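Local coordinates for alanine racemase (Actinobacillus succinogenes, PDB 3C3K), which is of unestablished function but has the two-lobed periplasmic binding protein-like fold shared by bacterial solute-binding proteins and LacI-type transcription regulators, at residues 92-96 against 135-139; 86-90 against 249-254; 116-120 against 149-155; 196-200 against 228-232; 47-53 against 72-76. One frame throughout, in Å; residues are numbered along the deposited sequence.

The five contacts sample both lobes of a two-lobed fold and one place where the lobes meet. Interactions 1 and 5, with centres about 12 Å apart, form one continuous polar patch: Tyr136 OH lies 2.7 Å from Ser48 OG, and Glu94 OE2 lies 2.9 Å from Leu74 N, both probable hydrogen bonds. A glycerol, probably from the crystallisation liquor, lies about 3 Å from the Tyr138 side chain and may mark a pocket. Interaction 2 holds a crossover helix against the sheet of the first lobe, while interactions 3 and 4 join elements of the second. Interactions 2 and 3, with centres about 40 Å apart, lie on opposite sides of the chain's centre; helix 137-152 runs from interaction 1 to interaction 3.

Interaction 1. Residues 92-96 against 135-139; sequences CAEYD and AYQYA
The carboxylate of Glu94 meets the start of helix 137-152 and takes its first backbone N-H groups. Gln137 N donates to Glu94 OE2 over 2.7 Å in a fairly straight bond (161°), OE2 receiving it on its syn lone pair, the side of the other oxygen. Tyr138 N reaches Glu94 OE1 at 2.7 Å too, but the bent approach makes this bond weak. A bend at chi2 (-87°) folds the glutamate toward the helix end, where the partial positive charge of the helix N-terminus would be expected to stabilise it. OE2 also accepts from Leu74 N, so this buried oxygen is gripped by two backbone amides.

In the two-lobed fold, residues 92-96 leave strand 89-92 of one lobe, and helix 137-152 opens with its N-terminus facing them from the other, so the glutamate links the two lobes, probably across the cleft between them. A glycerol lies beside the Tyr138 side chain.

A second polar group is built around Gln137. Its extended side chain carries NE2 to 2.5 Å from Tyr95 O, a hydrogen bond so short that its exact length is doubtful. One water joins the two polar groups: it donates to Glu94 OE1 (2.9 Å) and accepts from Tyr95 N and Gln137 NE2, each at 2.7 Å.

Contact with the rings is slighter. Ala93 O approaches Tyr138 CD2 to 3.1 Å, obliquely to the ring; within 135-139 itself, Tyr136 CB sits over the centre of one face of the Tyr138 ring. The Tyr136 hydroxyl turns elsewhere, to Ser48.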
# COMPACT_ATOMS: atom_id res chain seq x y z
N CYS B 92 -8.63 -16.37 0.76
CA CYS B 92 -7.77 -15.93 -0.36
C CYS B 92 -6.31 -16.22 -0.10
O CYS B 92 -5.81 -16.01 1.01
CB CYS B 92 -7.82 -14.41 -0.53
SG CYS B 92 -9.31 -13.74 -1.20
N ALA B 93 -5.60 -16.64 -1.15
CA ALA B 93 -4.15 -16.68 -1.15
C ALA B 93 -3.54 -17.74 -0.28
O ALA B 93 -2.36 -17.80 -0.20
CB ALA B 93 -3.54 -15.31 -0.80
N GLU B 94 -4.34 -18.56 0.36
CA GLU B 94 -3.84 -19.79 0.98
C GLU B 94 -4.56 -20.98 0.31
O GLU B 94 -5.74 -20.90 -0.03
CB GLU B 94 -4.09 -19.79 2.49
CG GLU B 94 -3.28 -18.79 3.29
CD GLU B 94 -1.93 -19.33 3.70
OE1 GLU B 94 -1.19 -19.79 2.80
OE2 GLU B 94 -1.62 -19.31 4.91
N TYR B 95 -3.84 -22.06 0.09
CA TYR B 95 -4.40 -23.21 -0.62
C TYR B 95 -4.23 -24.50 0.17
O TYR B 95 -3.10 -24.94 0.36
CB TYR B 95 -3.68 -23.38 -1.95
CG TYR B 95 -4.12 -24.53 -2.79
CD1 TYR B 95 -5.43 -24.65 -3.19
CD2 TYR B 95 -3.21 -25.44 -3.28
CE1 TYR B 95 -5.87 -25.67 -3.99
CE2 TYR B 95 -3.60 -26.46 -4.10
CZ TYR B 95 -4.95 -26.55 -4.46
OH TYR B 95 -5.39 -27.53 -5.27
N ASP B 96 -5.37 -25.08 0.60
CA ASP B 96 -5.40 -26.42 1.14
C ASP B 96 -6.64 -27.10 0.60
O ASP B 96 -7.77 -26.72 0.95
CB ASP B 96 -5.53 -26.41 2.65
CG ASP B 96 -5.50 -27.82 3.22
OD1 ASP B 96 -5.37 -28.80 2.43
OD2 ASP B 96 -5.57 -27.93 4.46
N ALA B 135 4.09 -18.17 9.44
CA ALA B 135 2.74 -18.56 9.85
C ALA B 135 1.87 -18.76 8.58
O ALA B 135 0.94 -19.56 8.59
CB ALA B 135 2.10 -17.44 10.78
N TYR B 136 2.21 -18.09 7.47
CA TYR B 136 1.44 -18.24 6.22
C TYR B 136 1.86 -19.45 5.41
O TYR B 136 3.08 -19.68 5.16
CB TYR B 136 1.50 -17.00 5.38
CG TYR B 136 0.87 -15.80 6.07
CD1 TYR B 136 1.57 -15.04 7.01
CD2 TYR B 136 -0.46 -15.42 5.76
CE1 TYR B 136 0.94 -13.95 7.67
CE2 TYR B 136 -1.06 -14.32 6.37
CZ TYR B 136 -0.38 -13.59 7.30
OH TYR B 136 -1.01 -12.50 7.92
N GLN B 137 0.87 -20.24 4.98
CA GLN B 137 1.21 -21.48 4.27
C GLN B 137 1.89 -21.09 2.96
O GLN B 137 2.81 -21.77 2.49
CB GLN B 137 0.00 -22.41 4.05
CG GLN B 137 0.41 -23.80 3.60
CD GLN B 137 -0.74 -24.73 3.21
OE1 GLN B 137 -0.93 -25.75 3.85
NE2 GLN B 137 -1.49 -24.40 2.13
N TYR B 138 1.50 -19.98 2.37
CA TYR B 138 2.21 -19.69 1.16
C TYR B 138 3.71 -19.44 1.45
O TYR B 138 4.54 -19.75 0.63
CB TYR B 138 1.61 -18.55 0.36
CG TYR B 138 1.41 -17.25 1.10
CD1 TYR B 138 2.46 -16.33 1.31
CD2 TYR B 138 0.11 -16.86 1.50
CE1 TYR B 138 2.21 -15.09 1.99
CE2 TYR B 138 -0.13 -15.67 2.14
CZ TYR B 138 0.90 -14.78 2.36
OH TYR B 138 0.54 -13.58 2.97
N ALA B 139 4.05 -18.87 2.60
CA ALA B 139 5.48 -18.64 2.83
C ALA B 139 6.19 -19.97 3.07
O ALA B 139 7.37 -20.14 2.70
CB ALA B 139 5.73 -17.64 3.97
O HOH W 1 -1.25 -22.02 0.96

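Interaction 2. Residues 86-90 against 249-254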
# COMPACT_ATOMS: atom_id res chain seq x y z
N ALA B 86 -21.80 -21.67 9.41
CA ALA B 86 -22.29 -21.72 8.05
C ALA B 86 -22.29 -20.35 7.36
O ALA B 86 -22.71 -20.26 6.18
CB ALA B 86 -23.69 -22.25 8.07
N PHE B 87 -21.88 -19.28 8.05
CA PHE B 87 -21.85 -17.97 7.39
C PHE B 87 -21.00 -18.02 6.13
O PHE B 87 -20.02 -18.78 6.07
CB PHE B 87 -21.39 -16.85 8.34
CG PHE B 87 -22.42 -16.45 9.40
CD1 PHE B 87 -23.48 -15.59 9.07
CD2 PHE B 87 -22.30 -16.89 10.73
CE1 PHE B 87 -24.42 -15.17 10.03
CE2 PHE B 87 -23.20 -16.47 11.72
CZ PHE B 87 -24.28 -15.61 11.37
N PRO B 88 -21.38 -17.26 5.07
CA PRO B 88 -20.51 -17.23 3.88
C PRO B 88 -19.04 -16.89 4.23
O PRO B 88 -18.80 -15.95 4.98
CB PRO B 88 -21.09 -16.12 3.04
CG PRO B 88 -22.58 -16.13 3.42
CD PRO B 88 -22.54 -16.36 4.92
N TRP B 89 -18.09 -17.69 3.72
CA TRP B 89 -16.68 -17.62 4.13
C TRP B 89 -15.84 -18.07 2.95
O TRP B 89 -16.12 -19.10 2.32
CB TRP B 89 -16.48 -18.56 5.34
CG TRP B 89 -15.22 -18.52 6.11
CD1 TRP B 89 -14.22 -17.61 6.02
CD2 TRP B 89 -14.88 -19.40 7.20
NE1 TRP B 89 -13.26 -17.87 6.97
CE2 TRP B 89 -13.63 -18.98 7.69
CE3 TRP B 89 -15.50 -20.51 7.77
CZ2 TRP B 89 -12.98 -19.64 8.77
CZ3 TRP B 89 -14.84 -21.19 8.87
CH2 TRP B 89 -13.61 -20.73 9.36
N VAL B 90 -14.78 -17.30 2.64
CA VAL B 90 -13.88 -17.62 1.54
C VAL B 90 -12.50 -17.26 1.98
O VAL B 90 -12.32 -16.23 2.59
CB VAL B 90 -14.17 -16.82 0.26
CG1 VAL B 90 -13.14 -17.09 -0.79
CG2 VAL B 90 -15.55 -17.17 -0.34
N LEU B 249 -17.31 -16.35 -5.16
CA LEU B 249 -17.50 -17.53 -4.35
C LEU B 249 -18.34 -17.23 -3.12
O LEU B 249 -19.16 -18.10 -2.65
CB LEU B 249 -16.14 -18.17 -3.98
CG LEU B 249 -15.21 -18.69 -5.10
CD1 LEU B 249 -13.88 -19.27 -4.51
CD2 LEU B 249 -15.94 -19.74 -5.87
N LEU B 250 -18.16 -16.03 -2.57
CA LEU B 250 -18.92 -15.60 -1.40
C LEU B 250 -20.37 -15.42 -1.78
O LEU B 250 -21.26 -15.70 -0.99
CB LEU B 250 -18.40 -14.27 -0.80
CG LEU B 250 -18.81 -14.03 0.65
CD1 LEU B 250 -17.96 -14.92 1.52
CD2 LEU B 250 -18.59 -12.57 1.05
N LEU B 251 -20.61 -14.91 -2.98
CA LEU B 251 -21.99 -14.76 -3.47
C LEU B 251 -22.72 -16.08 -3.74
O LEU B 251 -23.93 -16.18 -3.54
CB LEU B 251 -22.05 -13.81 -4.70
CG LEU B 251 -21.67 -12.33 -4.50
CD1 LEU B 251 -21.45 -11.62 -5.88
CD2 LEU B 251 -22.62 -11.52 -3.56
N GLU B 252 -22.04 -17.12 -4.18
CA GLU B 252 -22.72 -18.40 -4.31
C GLU B 252 -23.22 -18.88 -2.97
O GLU B 252 -24.31 -19.49 -2.91
CB GLU B 252 -21.79 -19.49 -4.77
CG GLU B 252 -20.81 -19.04 -5.72
CD GLU B 252 -20.98 -19.68 -7.04
OE1 GLU B 252 -19.93 -20.20 -7.50
OE2 GLU B 252 -22.13 -19.67 -7.57
N GLN B 253 -22.43 -18.68 -1.91
CA GLN B 253 -22.84 -19.02 -0.59
C GLN B 253 -24.03 -18.18 -0.19
O GLN B 253 -25.01 -18.73 0.32
CB GLN B 253 -21.69 -18.90 0.40
CG GLN B 253 -20.65 -19.94 0.16
CD GLN B 253 -19.40 -19.78 1.00
OE1 GLN B 253 -19.41 -19.97 2.20
NE2 GLN B 253 -18.29 -19.44 0.34
N ILE B 254 -23.96 -16.87 -0.38
CA ILE B 254 -25.06 -15.99 0.06
C ILE B 254 -26.34 -16.32 -0.72
O ILE B 254 -27.44 -16.37 -0.15
CB ILE B 254 -24.71 -14.49 -0.13
CG1 ILE B 254 -23.76 -13.98 0.95
CG2 ILE B 254 -26.00 -13.59 -0.21
CD1 ILE B 254 -22.87 -12.85 0.49
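Pro88 and Leu250 form the apolar centre, with Leu250 CD1 3.7 Å from Pro88 CB and over one face of the peptide that leads into Trp89. Around them the packing spreads both ways along the helix. Ile254 CG1 presses on Pro88 CG at 3.5 Å, tighter than an ordinary van der Waals contact, the two side chains crossing at about a right angle. On the other side Val90 CG2 rests 3.8 Å from Leu249 CB and 3.6 Å from the backbone N of Leu250. With CG1 of Val90 anti to the backbone N (chi1 175°), CG2 falls beside that N and faces the helix.

Here helix 239-254, reached by a crossover from the second lobe, lies on one face of the parallel sheet of the first lobe, in the layered alpha/beta manner of the family. The Trp89 side chain starts away from it and packs on helix 77-84.

At the polar edge the Gln253 amide bridges the backbone N and O of Trp89. Trp89 N donates to Gln253 OE1 and Gln253 NE2 donates to Trp89 O, each over 3.0 Å. Both carbonyls are approached from well above their planes, although Trp89 O lies nearly in the amide plane of Gln253.

Interaction 3. Residues 116-120 against 149-155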
# COMPACT_ATOMS: atom_id res chain seq x y z
N VAL B 116 13.22 -21.27 -9.31
CA VAL B 116 14.50 -21.95 -9.18
C VAL B 116 14.95 -22.62 -10.48
O VAL B 116 16.10 -22.48 -10.88
CB VAL B 116 14.49 -22.98 -8.06
CG1 VAL B 116 15.81 -23.74 -8.02
CG2 VAL B 116 14.23 -22.28 -6.75
N ASP B 117 14.05 -23.30 -11.18
CA ASP B 117 14.49 -23.90 -12.43
C ASP B 117 15.01 -22.85 -13.40
O ASP B 117 15.98 -23.13 -14.09
CB ASP B 117 13.38 -24.69 -13.13
CG ASP B 117 12.98 -25.91 -12.39
OD1 ASP B 117 13.68 -26.35 -11.45
OD2 ASP B 117 11.93 -26.44 -12.76
N GLN B 118 14.38 -21.66 -13.47
CA GLN B 118 14.81 -20.63 -14.42
C GLN B 118 16.15 -20.05 -14.03
O GLN B 118 17.02 -19.89 -14.87
CB GLN B 118 13.81 -19.49 -14.52
CG GLN B 118 12.44 -19.90 -15.02
CD GLN B 118 12.50 -20.93 -16.07
OE1 GLN B 118 12.98 -20.67 -17.17
NE2 GLN B 118 11.96 -22.11 -15.77
N LEU B 119 16.33 -19.72 -12.76
CA LEU B 119 17.65 -19.33 -12.28
C LEU B 119 18.74 -20.37 -12.59
O LEU B 119 19.80 -19.99 -13.03
CB LEU B 119 17.63 -18.93 -10.79
CG LEU B 119 16.79 -17.70 -10.46
CD1 LEU B 119 16.44 -17.66 -8.97
CD2 LEU B 119 17.49 -16.40 -10.91
N VAL B 120 18.49 -21.64 -12.39
CA VAL B 120 19.50 -22.69 -12.68
C VAL B 120 19.78 -22.81 -14.17
O VAL B 120 20.94 -22.97 -14.55
CB VAL B 120 19.05 -24.05 -12.10
CG1 VAL B 120 19.82 -25.28 -12.73
CG2 VAL B 120 19.17 -24.03 -10.58
N ARG B 149 13.82 -27.88 -4.67
CA ARG B 149 14.25 -27.76 -6.06
C ARG B 149 15.76 -27.58 -6.15
O ARG B 149 16.41 -28.02 -7.09
CB ARG B 149 13.48 -26.63 -6.73
CG ARG B 149 13.30 -26.79 -8.19
CD ARG B 149 12.39 -27.98 -8.50
NE ARG B 149 12.32 -28.19 -9.94
CZ ARG B 149 11.87 -29.31 -10.47
NH1 ARG B 149 11.44 -30.26 -9.66
NH2 ARG B 149 11.87 -29.49 -11.78
N LEU B 150 16.36 -26.97 -5.14
CA LEU B 150 17.83 -26.91 -5.11
C LEU B 150 18.43 -28.30 -5.02
O LEU B 150 19.42 -28.56 -5.67
CB LEU B 150 18.39 -26.05 -3.96
CG LEU B 150 18.04 -24.54 -3.93
CD1 LEU B 150 18.73 -23.85 -2.72
CD2 LEU B 150 18.42 -23.87 -5.23
N LYS B 151 17.85 -29.15 -4.16
CA LYS B 151 18.34 -30.52 -3.93
C LYS B 151 18.05 -31.30 -5.19
O LYS B 151 18.81 -32.19 -5.57
CB LYS B 151 17.56 -31.21 -2.80
CG LYS B 151 17.67 -30.70 -1.33
CD LYS B 151 19.09 -30.33 -0.98
CE LYS B 151 19.30 -28.78 -1.00
NZ LYS B 151 20.73 -28.26 -0.85
N PHE B 152 16.92 -31.02 -5.82
CA PHE B 152 16.63 -31.66 -7.09
C PHE B 152 17.70 -31.40 -8.15
O PHE B 152 17.97 -32.22 -9.01
CB PHE B 152 15.30 -31.17 -7.61
CG PHE B 152 14.99 -31.61 -8.98
CD1 PHE B 152 14.48 -32.90 -9.20
CD2 PHE B 152 15.08 -30.75 -10.01
CE1 PHE B 152 14.13 -33.31 -10.49
CE2 PHE B 152 14.74 -31.14 -11.30
CZ PHE B 152 14.28 -32.41 -11.54
N HIS B 153 18.28 -30.21 -8.11
CA HIS B 153 19.35 -29.86 -9.06
C HIS B 153 20.73 -30.17 -8.50
O HIS B 153 21.74 -29.80 -9.06
CB HIS B 153 19.24 -28.37 -9.44
CG HIS B 153 18.10 -28.08 -10.36
ND1 HIS B 153 17.99 -28.63 -11.62
CD2 HIS B 153 16.98 -27.32 -10.18
CE1 HIS B 153 16.88 -28.18 -12.19
NE2 HIS B 153 16.24 -27.40 -11.34
N GLY B 154 20.77 -30.82 -7.35
CA GLY B 154 22.04 -31.19 -6.75
C GLY B 154 22.93 -30.02 -6.39
O GLY B 154 24.11 -30.16 -6.44
N LEU B 155 22.35 -28.86 -6.08
CA LEU B 155 23.10 -27.69 -5.70
C LEU B 155 23.54 -27.83 -4.24
O LEU B 155 22.79 -28.24 -3.40
CB LEU B 155 22.29 -26.40 -5.96
CG LEU B 155 21.74 -26.25 -7.41
CD1 LEU B 155 20.87 -25.07 -7.67
CD2 LEU B 155 22.87 -26.20 -8.45
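Asp117 OD1 is the shared acceptor of Arg149 and His153. Arg149 grips the carboxylate side-on in a salt bridge, a bend at chi2 (67°) bringing NE round to it: NE donates to OD1 over 2.7 Å, close to the guanidinium plane and on the syn lone pair of OD1, while NH2 makes a longer bond of 3.2 Å to OD2. The two planes are 49° apart, so the fork is twisted rather than flat. His153 NE2 adds a nearly straight bond (166°) of 2.8 Å to OD1. OD1 lies almost in the imidazole plane, but NE2 meets it from above the carboxylate plane, the two groups standing nearly perpendicular.

The flat groups are clamped from several sides. Val120 CG1 makes a CH-pi contact over one face of the His153 ring, 4.0 Å from the centroid, and Phe152 CD2 lies over the opposite face. The Phe152 ring also reaches the Arg149 guanidinium, whose NH1 stands over its centre.

Outward from this cluster, Val116 CG1 meets Leu150 CD2 at 3.8 Å and Val120 CG2 touches Leu155 CD1 at 3.5 Å. Helices 108-121 and 137-152 thus lie side by side on strand 127-131 of the second lobe, where Val120 and Leu150 both touch Ile127. Helix 137-152 ends in a Schellman motif: Leu155 N returns to Leu150 O, Gly154 N bonds Lys151 O, and Gly154 has positive phi. This turn places Leu155 against Val120.

Two donors on a single oxygen would tend to keep Asp117 ionised, and the carboxylate in turn probably helps hold the proton on His153 NE2 and fixes the rotation of its ring.

Interaction 4. Residues 196-200 against 228-232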
# COMPACT_ATOMS: atom_id res chain seq x y z
N ALA B 196 12.33 -7.60 -2.50
CA ALA B 196 13.31 -7.71 -3.61
C ALA B 196 13.82 -6.32 -3.99
O ALA B 196 14.99 -6.15 -4.35
CB ALA B 196 12.70 -8.42 -4.84
N ALA B 197 12.96 -5.30 -3.87
CA ALA B 197 13.38 -3.93 -4.16
C ALA B 197 14.50 -3.52 -3.19
O ALA B 197 15.42 -2.80 -3.57
CB ALA B 197 12.21 -2.98 -4.06
N GLY B 198 14.41 -4.00 -1.95
CA GLY B 198 15.43 -3.75 -0.93
C GLY B 198 16.67 -4.57 -1.21
O GLY B 198 17.81 -4.13 -0.99
N ALA B 199 16.46 -5.77 -1.74
CA ALA B 199 17.63 -6.55 -2.13
C ALA B 199 18.44 -5.84 -3.23
O ALA B 199 19.65 -5.71 -3.12
CB ALA B 199 17.24 -7.97 -2.49
N ILE B 200 17.76 -5.33 -4.26
CA ILE B 200 18.36 -4.57 -5.34
C ILE B 200 19.11 -3.34 -4.79
O ILE B 200 20.27 -3.07 -5.14
CB ILE B 200 17.27 -4.11 -6.36
CG1 ILE B 200 16.71 -5.33 -7.11
CG2 ILE B 200 17.84 -3.03 -7.30
CD1 ILE B 200 15.72 -5.03 -8.32
N THR B 228 11.91 -0.41 -9.98
CA THR B 228 13.27 -0.61 -9.49
C THR B 228 14.19 -0.56 -10.69
O THR B 228 13.74 -0.74 -11.86
CB THR B 228 13.41 -1.96 -8.77
OG1 THR B 228 12.89 -3.01 -9.61
CG2 THR B 228 12.63 -1.92 -7.50
N VAL B 229 15.47 -0.32 -10.42
CA VAL B 229 16.43 -0.34 -11.50
C VAL B 229 17.51 -1.33 -11.13
O VAL B 229 18.18 -1.14 -10.15
CB VAL B 229 17.02 1.09 -11.81
CG1 VAL B 229 18.14 0.98 -12.87
CG2 VAL B 229 15.88 2.01 -12.30
N PRO B 230 17.66 -2.42 -11.90
CA PRO B 230 16.94 -2.90 -13.04
C PRO B 230 15.48 -3.25 -12.64
O PRO B 230 15.16 -3.53 -11.47
CB PRO B 230 17.66 -4.21 -13.38
CG PRO B 230 18.36 -4.59 -12.10
CD PRO B 230 18.75 -3.34 -11.48
N ALA B 231 14.61 -3.25 -13.63
CA ALA B 231 13.23 -3.72 -13.40
C ALA B 231 13.30 -5.16 -12.92
O ALA B 231 14.19 -5.89 -13.32
CB ALA B 231 12.43 -3.65 -14.64
N LEU B 232 12.29 -5.55 -12.13
CA LEU B 232 12.33 -6.74 -11.31
C LEU B 232 11.59 -7.92 -11.92
O LEU B 232 10.39 -7.83 -12.14
CB LEU B 232 11.78 -6.39 -9.89
CG LEU B 232 11.70 -7.62 -9.03
CD1 LEU B 232 13.16 -8.05 -8.71
CD2 LEU B 232 10.84 -7.25 -7.78
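Ala197 and Thr228 make the closest backbone approach, their CA atoms 6.3 Å apart, where one turn of helix 193-205 faces a loop that bends through a cis peptide bond before Pro230. No hydrogen bond links the two segments. Their side chains meet directly: Ala197 CB lies 3.6 Å from Thr228 CG2. The threonine torsion explains this division of labour. OG1 sits between its backbone N and carbonyl carbon (chi1 51°), which turns the hydroxyl into the loop and the methyl toward the helix. There OG1 donates to Pro230 O over 3.0 Å, tilted from the carbonyl plane, and closes the loop on itself.

Ile200, one turn farther along the helix, projects into the curve of that loop. Its CD1 lies 3.5 Å from Pro230 O and 3.7 Å from Thr228 OG1, so the methyl packs beside the loop's internal hydrogen bond without taking part in it. The CG2 branch lies 3.4 Å from Val229 O, with Pro230 CD farther away.

Both pieces belong to the second lobe, in which helix 193-205 covers strand 215-217 of a parallel sheet. The loop follows that strand and leads into strand 234-236, which in turn precedes the crossover to helix 239-254 in the first lobe. Val216 of strand 215-217 forms the floor, touched by Ala196, Ile200 and Leu232.

Leu232 completes the apolar lining. It extends its branches toward the helix, CD2 to Ala196 CB at 3.7 Å and CD1 to Ile200 CD1 at 4.0 Å.

Interaction 5. Residues 47-53 against 72-76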
# COMPACT_ATOMS: atom_id res chain seq x y z
N GLU B 47 -3.89 -9.13 10.27
CA GLU B 47 -2.49 -9.64 10.31
C GLU B 47 -2.32 -10.96 11.04
O GLU B 47 -1.34 -11.13 11.84
CB GLU B 47 -1.57 -8.62 10.96
CG GLU B 47 -1.69 -7.26 10.34
CD GLU B 47 -0.62 -6.29 10.85
OE1 GLU B 47 -0.85 -5.51 11.78
OE2 GLU B 47 0.47 -6.32 10.29
N SER B 48 -3.29 -11.85 10.85
CA SER B 48 -3.30 -13.14 11.50
C SER B 48 -3.07 -13.09 12.99
O SER B 48 -2.40 -13.95 13.59
CB SER B 48 -2.30 -14.07 10.82
OG SER B 48 -2.58 -14.08 9.41
N ASP B 49 -3.61 -12.05 13.59
CA ASP B 49 -3.64 -11.83 15.02
C ASP B 49 -5.02 -12.24 15.47
O ASP B 49 -6.04 -11.65 15.05
CB ASP B 49 -3.45 -10.33 15.28
CG ASP B 49 -3.50 -9.98 16.74
OD1 ASP B 49 -4.21 -10.66 17.50
OD2 ASP B 49 -2.81 -9.00 17.12
N LEU B 50 -5.05 -13.28 16.30
CA LEU B 50 -6.30 -13.96 16.61
C LEU B 50 -7.24 -13.08 17.38
O LEU B 50 -8.47 -13.16 17.17
CB LEU B 50 -6.02 -15.22 17.40
CG LEU B 50 -7.19 -16.14 17.66
CD1 LEU B 50 -7.75 -16.65 16.36
CD2 LEU B 50 -6.62 -17.33 18.49
N ALA B 51 -6.67 -12.21 18.21
CA ALA B 51 -7.49 -11.33 19.02
C ALA B 51 -8.18 -10.33 18.11
O ALA B 51 -9.36 -10.05 18.27
CB ALA B 51 -6.68 -10.63 20.08
N ARG B 52 -7.43 -9.77 17.15
CA ARG B 52 -8.06 -8.89 16.16
C ARG B 52 -9.17 -9.59 15.37
O ARG B 52 -10.22 -9.05 15.16
CB ARG B 52 -7.03 -8.37 15.17
CG ARG B 52 -6.27 -7.23 15.66
CD ARG B 52 -5.43 -6.64 14.53
NE ARG B 52 -4.42 -5.75 15.07
CZ ARG B 52 -3.30 -5.38 14.45
NH1 ARG B 52 -3.01 -5.82 13.22
NH2 ARG B 52 -2.46 -4.55 15.07
N SER B 53 -8.91 -10.82 14.93
CA SER B 53 -9.88 -11.56 14.14
C SER B 53 -11.16 -11.81 14.91
O SER B 53 -12.25 -11.56 14.39
CB SER B 53 -9.33 -12.91 13.79
OG SER B 53 -8.11 -12.74 13.13
N ASP B 72 -5.96 -14.16 5.95
CA ASP B 72 -5.05 -14.62 7.03
C ASP B 72 -4.44 -16.00 6.87
O ASP B 72 -4.88 -16.81 6.01
CB ASP B 72 -5.79 -14.59 8.35
CG ASP B 72 -5.91 -13.19 8.94
OD1 ASP B 72 -5.27 -12.29 8.42
OD2 ASP B 72 -6.55 -13.04 10.02
N ALA B 73 -3.44 -16.29 7.72
CA ALA B 73 -2.79 -17.60 7.71
C ALA B 73 -3.84 -18.71 7.81
O ALA B 73 -4.83 -18.61 8.58
CB ALA B 73 -1.76 -17.72 8.88
N LEU B 74 -3.61 -19.75 7.00
CA LEU B 74 -4.49 -20.92 6.88
C LEU B 74 -4.78 -21.54 8.21
O LEU B 74 -5.89 -21.97 8.44
CB LEU B 74 -3.78 -21.99 6.01
CG LEU B 74 -4.55 -23.24 5.60
CD1 LEU B 74 -5.63 -22.81 4.66
CD2 LEU B 74 -3.58 -24.18 4.94
N SER B 75 -3.81 -21.53 9.13
CA SER B 75 -4.00 -22.17 10.42
C SER B 75 -4.98 -21.46 11.40
O SER B 75 -5.33 -21.98 12.52
CB SER B 75 -2.65 -22.23 11.09
OG SER B 75 -2.20 -20.94 11.38
N GLU B 76 -5.42 -20.27 10.99
CA GLU B 76 -6.40 -19.52 11.75
C GLU B 76 -7.80 -20.07 11.48
O GLU B 76 -8.68 -19.85 12.27
CB GLU B 76 -6.36 -18.04 11.33
CG GLU B 76 -7.01 -17.10 12.38
CD GLU B 76 -6.90 -15.63 12.04
OE1 GLU B 76 -7.32 -15.24 10.90
OE2 GLU B 76 -6.45 -14.88 12.94
O HOH W 2 -4.60 -16.30 14.26
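With chi1 at -53°, Ser48 sets OG beside its own backbone N, which lets OG face Ala73 N while the backbone N faces Asp72; Glu76, its CG anti to the backbone N (chi1 -161°) and its chain extended beyond, reaches Ser53. Together these side chains tie residues 47-53 to 72-76. The setting is the parallel beta sheet of the first lobe's alpha/beta fold: the loops that leave strands 39-45 and 68-70 meet here, separated in the sheet by strand 9-15. Asp49 is the N-cap of helix 50-56, its OD1 taking Ala51 N and, more weakly, Arg52 N.

Ser48 works in both directions. Its OG accepts from Ala73 N over 2.9 Å in an almost straight bond (172°) and also bonds the Tyr136 hydroxyl. Its backbone N gives a weak bond to Asp72 OD1 at 3.2 Å.

Glu76 OE2 lies 2.7 Å from Ser53 OG, which is also 3.0 Å from Asp49 O, so the single hydroxyl proton has two possible destinations. Beside them Asp72 OD2 and Glu76 OE1 are 2.5 Å apart, close enough that one acid probably carries a proton. The Leu50 side chain runs past that of Glu76 in the opposite direction.

At the outer side Arg52 pairs with Glu47 and, through NE, with Glu35 of the second subunit, bringing this corner to the dimer interface. A water donates to Glu76 OE2 over 2.7 Å and, weakly, to Ser48 O at 3.3 Å.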